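Local coordinates for DNA repair protein RAD2 (Saccharomyces cerevisiae, PDB 4Q0W) that cuts single-stranded DNA as a magnesium-dependent structure-specific endonuclease, making an incision needed for nucleotide excision repair, at residues 265-277 against 294-308. Numbering follows the deposited sequence.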
loop_
_atom_site.group_PDB
_atom_site.type_symbol
_atom_site.label_atom_id
_atom_site.label_comp_id
_atom_site.label_asym_id
_atom_site.label_seq_id
_atom_site.Cartn_x
_atom_site.Cartn_y
_atom_site.Cartn_z
ATOM N N ASN A 265 -14.990 22.887 3.290
ATOM C CA ASN A 265 -15.403 22.230 4.524
ATOM C C ASN A 265 -16.305 21.018 4.281
ATOM O O ASN A 265 -16.777 20.805 3.160
ATOM C CB ASN A 265 -16.036 23.224 5.519
ATOM C CG ASN A 265 -17.404 23.756 5.062
ATOM O OD1 ASN A 265 -18.220 23.042 4.455
ATOM N ND2 ASN A 265 -17.659 25.023 5.369
ATOM N N LEU A 266 -16.569 20.259 5.343
ATOM C CA LEU A 266 -17.268 18.986 5.237
ATOM C C LEU A 266 -18.752 19.148 4.920
ATOM O O LEU A 266 -19.351 18.270 4.307
ATOM C CB LEU A 266 -17.112 18.192 6.541
ATOM C CG LEU A 266 -15.670 17.788 6.887
ATOM C CD1 LEU A 266 -15.630 16.931 8.137
ATOM C CD2 LEU A 266 -15.017 17.055 5.713
ATOM N N LYS A 267 -19.351 20.250 5.366
ATOM C CA LYS A 267 -20.754 20.529 5.053
ATOM C C LYS A 267 -20.913 20.701 3.545
ATOM O O LYS A 267 -21.806 20.098 2.923
ATOM C CB LYS A 267 -21.258 21.779 5.791
ATOM C CG LYS A 267 -22.664 22.237 5.336
ATOM C CD LYS A 267 -23.748 21.209 5.698
ATOM C CE LYS A 267 -25.140 21.598 5.137
ATOM N NZ LYS A 267 -25.455 23.063 5.274
ATOM N N ASN A 268 -20.024 21.497 2.955
ATOM C CA ASN A 268 -20.012 21.677 1.508
ATOM C C ASN A 268 -19.767 20.365 0.771
ATOM O O ASN A 268 -20.384 20.097 -0.264
ATOM C CB ASN A 268 -18.987 22.744 1.090
ATOM C CG ASN A 268 -19.255 24.093 1.741
ATOM O OD1 ASN A 268 -20.333 24.318 2.300
ATOM N ND2 ASN A 268 -18.275 24.991 1.682
ATOM N N PHE A 269 -18.860 19.553 1.304
ATOM C CA PHE A 269 -18.564 18.245 0.727
ATOM C C PHE A 269 -19.832 17.373 0.805
ATOM O O PHE A 269 -20.251 16.788 -0.201
ATOM C CB PHE A 269 -17.358 17.632 1.471
ATOM C CG PHE A 269 -17.096 16.170 1.181
ATOM C CD1 PHE A 269 -16.905 15.706 -0.116
ATOM C CD2 PHE A 269 -16.982 15.265 2.233
ATOM C CE1 PHE A 269 -16.641 14.341 -0.362
ATOM C CE2 PHE A 269 -16.721 13.903 2.001
ATOM C CZ PHE A 269 -16.548 13.443 0.702
ATOM N N LYS A 270 -20.457 17.317 1.981
ATOM C CA LYS A 270 -21.661 16.505 2.154
ATOM C C LYS A 270 -22.761 16.940 1.193
ATOM O O LYS A 270 -23.327 16.115 0.475
ATOM C CB LYS A 270 -22.193 16.565 3.586
ATOM C CG LYS A 270 -23.532 15.818 3.739
ATOM C CD LYS A 270 -23.988 15.714 5.192
ATOM C CE LYS A 270 -24.415 17.067 5.768
ATOM N NZ LYS A 270 -24.772 16.930 7.228
ATOM N N ASP A 271 -23.039 18.241 1.165
ATOM C CA ASP A 271 -24.081 18.773 0.283
ATOM C C ASP A 271 -23.802 18.380 -1.173
ATOM O O ASP A 271 -24.697 17.907 -1.887
ATOM C CB ASP A 271 -24.205 20.300 0.433
ATOM C CG ASP A 271 -24.823 20.711 1.766
ATOM O OD1 ASP A 271 -25.470 19.866 2.423
ATOM O OD2 ASP A 271 -24.654 21.885 2.167
ATOM N N TRP A 272 -22.555 18.532 -1.602
ATOM C CA TRP A 272 -22.174 18.129 -2.957
ATOM C C TRP A 272 -22.481 16.657 -3.245
ATOM O O TRP A 272 -23.070 16.313 -4.273
ATOM C CB TRP A 272 -20.686 18.379 -3.198
ATOM C CG TRP A 272 -20.196 17.636 -4.387
ATOM C CD1 TRP A 272 -20.356 17.991 -5.706
ATOM C CD2 TRP A 272 -19.492 16.387 -4.391
ATOM N NE1 TRP A 272 -19.785 17.039 -6.521
ATOM C CE2 TRP A 272 -19.246 16.048 -5.741
ATOM C CE3 TRP A 272 -19.028 15.536 -3.388
ATOM C CZ2 TRP A 272 -18.558 14.888 -6.107
ATOM C CZ3 TRP A 272 -18.357 14.381 -3.752
ATOM C CH2 TRP A 272 -18.125 14.069 -5.100
ATOM N N TYR A 273 -22.073 15.786 -2.331
ATOM C CA TYR A 273 -22.275 14.350 -2.492
ATOM C C TYR A 273 -23.755 14.001 -2.468
ATOM O O TYR A 273 -24.263 13.343 -3.375
ATOM C CB TYR A 273 -21.569 13.616 -1.352
ATOM C CG TYR A 273 -21.661 12.110 -1.392
ATOM C CD1 TYR A 273 -21.205 11.387 -2.491
ATOM C CD2 TYR A 273 -22.144 11.406 -0.307
ATOM C CE1 TYR A 273 -21.264 10.010 -2.511
ATOM C CE2 TYR A 273 -22.192 10.025 -0.310
ATOM C CZ TYR A 273 -21.753 9.335 -1.411
ATOM O OH TYR A 273 -21.811 7.959 -1.409
ATOM N N ASN A 274 -24.442 14.432 -1.415
ATOM C CA ASN A 274 -25.850 14.099 -1.259
ATOM C C ASN A 274 -26.746 14.704 -2.335
ATOM O O ASN A 274 -27.611 14.010 -2.878
ATOM C CB ASN A 274 -26.340 14.466 0.138
ATOM C CG ASN A 274 -25.781 13.539 1.202
ATOM O OD1 ASN A 274 -25.196 12.508 0.884
ATOM N ND2 ASN A 274 -25.988 13.883 2.466
ATOM N N ASN A 275 -26.554 15.986 -2.646
ATOM C CA ASN A 275 -27.378 16.611 -3.683
ATOM C C ASN A 275 -27.244 15.890 -5.019
ATOM O O ASN A 275 -28.230 15.706 -5.741
ATOM C CB ASN A 275 -27.030 18.087 -3.879
ATOM C CG ASN A 275 -27.378 18.935 -2.681
ATOM O OD1 ASN A 275 -28.066 18.493 -1.762
ATOM N ND2 ASN A 275 -26.909 20.175 -2.690
ATOM N N GLY A 276 -26.018 15.491 -5.346
ATOM C CA GLY A 276 -25.746 14.813 -6.602
ATOM C C GLY A 276 -26.227 13.375 -6.622
ATOM O O GLY A 276 -26.545 12.833 -7.686
ATOM N N GLN A 277 -26.273 12.743 -5.450
ATOM C CA GLN A 277 -26.789 11.382 -5.362
ATOM C C GLN A 277 -28.291 11.404 -5.585
ATOM O O GLN A 277 -28.841 10.504 -6.213
ATOM C CB GLN A 277 -26.459 10.731 -4.016
ATOM C CG GLN A 277 -24.995 10.292 -3.858
ATOM C CD GLN A 277 -24.551 9.307 -4.931
ATOM O OE1 GLN A 277 -23.735 9.639 -5.794
ATOM N NE2 GLN A 277 -25.089 8.090 -4.881
ATOM N N ARG A 294 -16.839 10.827 -6.521
ATOM C CA ARG A 294 -18.173 10.297 -6.266
ATOM C C ARG A 294 -18.195 8.786 -6.442
ATOM O O ARG A 294 -18.703 8.064 -5.588
ATOM C CB ARG A 294 -19.209 10.928 -7.186
ATOM C CG ARG A 294 -20.623 10.408 -6.941
ATOM C CD ARG A 294 -21.636 11.104 -7.841
ATOM N NE ARG A 294 -21.635 12.553 -7.633
ATOM C CZ ARG A 294 -22.268 13.166 -6.636
ATOM N NH1 ARG A 294 -22.944 12.459 -5.739
ATOM N NH2 ARG A 294 -22.216 14.488 -6.525
ATOM N N LYS A 295 -17.635 8.319 -7.554
ATOM C CA LYS A 295 -17.580 6.890 -7.839
ATOM C C LYS A 295 -16.906 6.138 -6.695
ATOM O O LYS A 295 -17.358 5.066 -6.286
ATOM C CB LYS A 295 -16.844 6.637 -9.156
ATOM C CG LYS A 295 -17.332 5.414 -9.917
ATOM C CD LYS A 295 -16.846 4.111 -9.297
ATOM C CE LYS A 295 -17.975 3.093 -9.205
ATOM N NZ LYS A 295 -19.053 3.546 -8.278
ATOM N N LYS A 296 -15.833 6.714 -6.170
ATOM C CA LYS A 296 -15.122 6.111 -5.045
ATOM C C LYS A 296 -15.976 6.040 -3.770
ATOM O O LYS A 296 -15.985 5.017 -3.076
ATOM C CB LYS A 296 -13.830 6.877 -4.763
ATOM C CG LYS A 296 -13.079 6.367 -3.553
ATOM C CD LYS A 296 -11.706 7.008 -3.464
ATOM C CE LYS A 296 -10.976 6.539 -2.219
ATOM N NZ LYS A 296 -9.635 7.168 -2.126
ATOM N N LEU A 297 -16.682 7.126 -3.454
ATOM C CA LEU A 297 -17.506 7.152 -2.243
ATOM C C LEU A 297 -18.644 6.133 -2.347
ATOM O O LEU A 297 -18.930 5.407 -1.391
ATOM C CB LEU A 297 -18.033 8.570 -1.975
ATOM C CG LEU A 297 -16.959 9.656 -1.782
ATOM C CD1 LEU A 297 -17.550 11.057 -1.928
ATOM C CD2 LEU A 297 -16.265 9.528 -0.439
ATOM N N VAL A 298 -19.266 6.059 -3.521
ATOM C CA VAL A 298 -20.332 5.083 -3.764
ATOM C C VAL A 298 -19.814 3.663 -3.553
ATOM O O VAL A 298 -20.365 2.901 -2.747
ATOM C CB VAL A 298 -20.939 5.237 -5.170
ATOM C CG1 VAL A 298 -21.928 4.110 -5.463
ATOM C CG2 VAL A 298 -21.638 6.577 -5.292
ATOM N N ASN A 299 -18.731 3.323 -4.243
ATOM C CA ASN A 299 -18.130 2.002 -4.106
ATOM C C ASN A 299 -17.764 1.696 -2.659
ATOM O O ASN A 299 -17.886 0.554 -2.207
ATOM C CB ASN A 299 -16.909 1.850 -5.021
ATOM C CG ASN A 299 -16.343 0.435 -5.003
ATOM O OD1 ASN A 299 -15.234 0.199 -4.513
ATOM N ND2 ASN A 299 -17.116 -0.516 -5.513
ATOM N N ASN A 300 -17.349 2.716 -1.916
ATOM C CA ASN A 300 -17.064 2.518 -0.494
ATOM C C ASN A 300 -18.302 2.616 0.408
ATOM O O ASN A 300 -18.172 2.603 1.632
ATOM C CB ASN A 300 -15.951 3.465 -0.010
ATOM C CG ASN A 300 -14.580 3.044 -0.521
ATOM O OD1 ASN A 300 -14.359 1.865 -0.809
ATOM N ND2 ASN A 300 -13.657 4.003 -0.647
ATOM N N GLU A 301 -19.481 2.712 -0.206
ATOM C CA GLU A 301 -20.755 2.732 0.519
ATOM C C GLU A 301 -20.803 3.861 1.538
ATOM O O GLU A 301 -21.245 3.674 2.666
ATOM C CB GLU A 301 -21.002 1.381 1.202
ATOM C CG GLU A 301 -21.152 0.222 0.204
ATOM C CD GLU A 301 -21.582 -1.079 0.868
ATOM O OE1 GLU A 301 -21.144 -1.358 2.007
ATOM O OE2 GLU A 301 -22.370 -1.822 0.248
ATOM N N ILE A 302 -20.327 5.035 1.142
ATOM C CA ILE A 302 -20.219 6.137 2.086
ATOM C C ILE A 302 -21.594 6.762 2.315
ATOM O O ILE A 302 -22.334 7.022 1.369
ATOM C CB ILE A 302 -19.236 7.226 1.596
ATOM C CG1 ILE A 302 -17.826 6.646 1.410
ATOM C CG2 ILE A 302 -19.210 8.395 2.590
ATOM C CD1 ILE A 302 -17.196 6.118 2.690
ATOM N N ILE A 303 -21.919 6.991 3.577
ATOM C CA ILE A 303 -23.147 7.662 3.957
ATOM C C ILE A 303 -22.765 8.902 4.744
ATOM O O ILE A 303 -22.097 8.803 5.771
ATOM C CB ILE A 303 -24.018 6.756 4.855
ATOM C CG1 ILE A 303 -24.397 5.471 4.118
ATOM C CG2 ILE A 303 -25.277 7.500 5.325
ATOM C CD1 ILE A 303 -24.928 4.390 5.043
ATOM N N LEU A 304 -23.174 10.068 4.264
ATOM C CA LEU A 304 -22.932 11.304 5.009
ATOM C C LEU A 304 -24.267 11.849 5.501
ATOM O O LEU A 304 -25.071 12.378 4.712
ATOM C CB LEU A 304 -22.206 12.333 4.145
ATOM C CG LEU A 304 -20.973 11.770 3.430
ATOM C CD1 LEU A 304 -20.370 12.817 2.499
ATOM C CD2 LEU A 304 -19.925 11.327 4.458
ATOM N N ASP A 305 -24.492 11.709 6.805
ATOM C CA ASP A 305 -25.768 12.036 7.421
ATOM C C ASP A 305 -25.629 13.292 8.278
ATOM O O ASP A 305 -24.698 14.072 8.077
ATOM C CB ASP A 305 -26.252 10.847 8.251
ATOM C CG ASP A 305 -25.211 10.374 9.272
ATOM O OD1 ASP A 305 -24.391 11.197 9.751
ATOM O OD2 ASP A 305 -25.227 9.171 9.621
ATOM N N ASP A 306 -26.532 13.477 9.242
ATOM C CA ASP A 306 -26.530 14.692 10.071
ATOM C C ASP A 306 -25.414 14.714 11.109
ATOM O O ASP A 306 -25.149 15.743 11.732
ATOM C CB ASP A 306 -27.888 14.882 10.751
ATOM C CG ASP A 306 -29.000 15.092 9.756
ATOM O OD1 ASP A 306 -28.826 15.929 8.849
ATOM O OD2 ASP A 306 -30.036 14.403 9.863
ATOM N N ASP A 307 -24.757 13.578 11.303
ATOM C CA ASP A 307 -23.597 13.553 12.168
ATOM C C ASP A 307 -22.343 13.919 11.380
ATOM O O ASP A 307 -21.225 13.836 11.896
ATOM C CB ASP A 307 -23.440 12.182 12.836
ATOM C CG ASP A 307 -22.512 12.219 14.039
ATOM O OD1 ASP A 307 -22.461 13.263 14.725
ATOM O OD2 ASP A 307 -21.830 11.202 14.296
ATOM N N PHE A 308 -22.514 14.338 10.131
ATOM C CA PHE A 308 -21.345 14.652 9.321
ATOM C C PHE A 308 -21.449 16.041 8.719
ATOM O O PHE A 308 -22.310 16.283 7.885
ATOM C CB PHE A 308 -21.164 13.615 8.210
ATOM C CG PHE A 308 -19.882 13.770 7.449
ATOM C CD1 PHE A 308 -19.797 14.641 6.362
ATOM C CD2 PHE A 308 -18.762 13.051 7.818
ATOM C CE1 PHE A 308 -18.616 14.789 5.671
ATOM C CE2 PHE A 308 -17.575 13.187 7.124
ATOM C CZ PHE A 308 -17.503 14.057 6.047
HETATM O O HOH W 1 -23.777 17.874 10.348
HETATM O O HOH W 2 -27.335 15.707 6.631
HETATM O O HOH W 3 -24.979 10.041 2.130
#
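R294 lays its guanidinium across helix 266-277 as a knob in the hole formed by W272, Y273, G276 and Q277, gripping oxygens in its own plane. R294 NH1 donates to Y273 O at 2.8 Å, on a carbonyl lone pair, and also to Q277 OE1. R294 NH2 meets W272 O at 3.0 Å from above the carbonyl plane, opposite G276 N. The bend at chi3 brings R294 NH2 to 3.4 Å from W272 CE2, over the ring face. This is a cation-pi contact: R294 CZ lies 23° off the normal of the six-membered ring of W272. G276 backs the other guanidinium face. Were R294 an alanine, Q277 OE1 would probably lose this donor, E286 its salt-bridge mate at NE, and a gap would be likely to open over the W272 face.

Farther along, the Y273 hydroxyl donates to I302 O, at the ring edge. L304 CD1 packs 3.6 Å from Y273 CD2 and touches F269, whose CZ meets L297 CD1. N274 ND2 points almost straight at L304 O, 2.9 Å away, while a water bridges N274 OD1 to L304 N. K270 NZ clamps the following turn, bonding F308 O at 2.6 Å and D305 O.

A Schellman motif ends helix 288-299, where K296 packs on a DNA sugar, before 302-308 runs back along helix 266-278. The helical segments cross at -80°, away from the annotated metal sites. Helix 230-240 touches L266 and F308 through L239, and helix 253-263 meets L266 through I260 and F269 through V259.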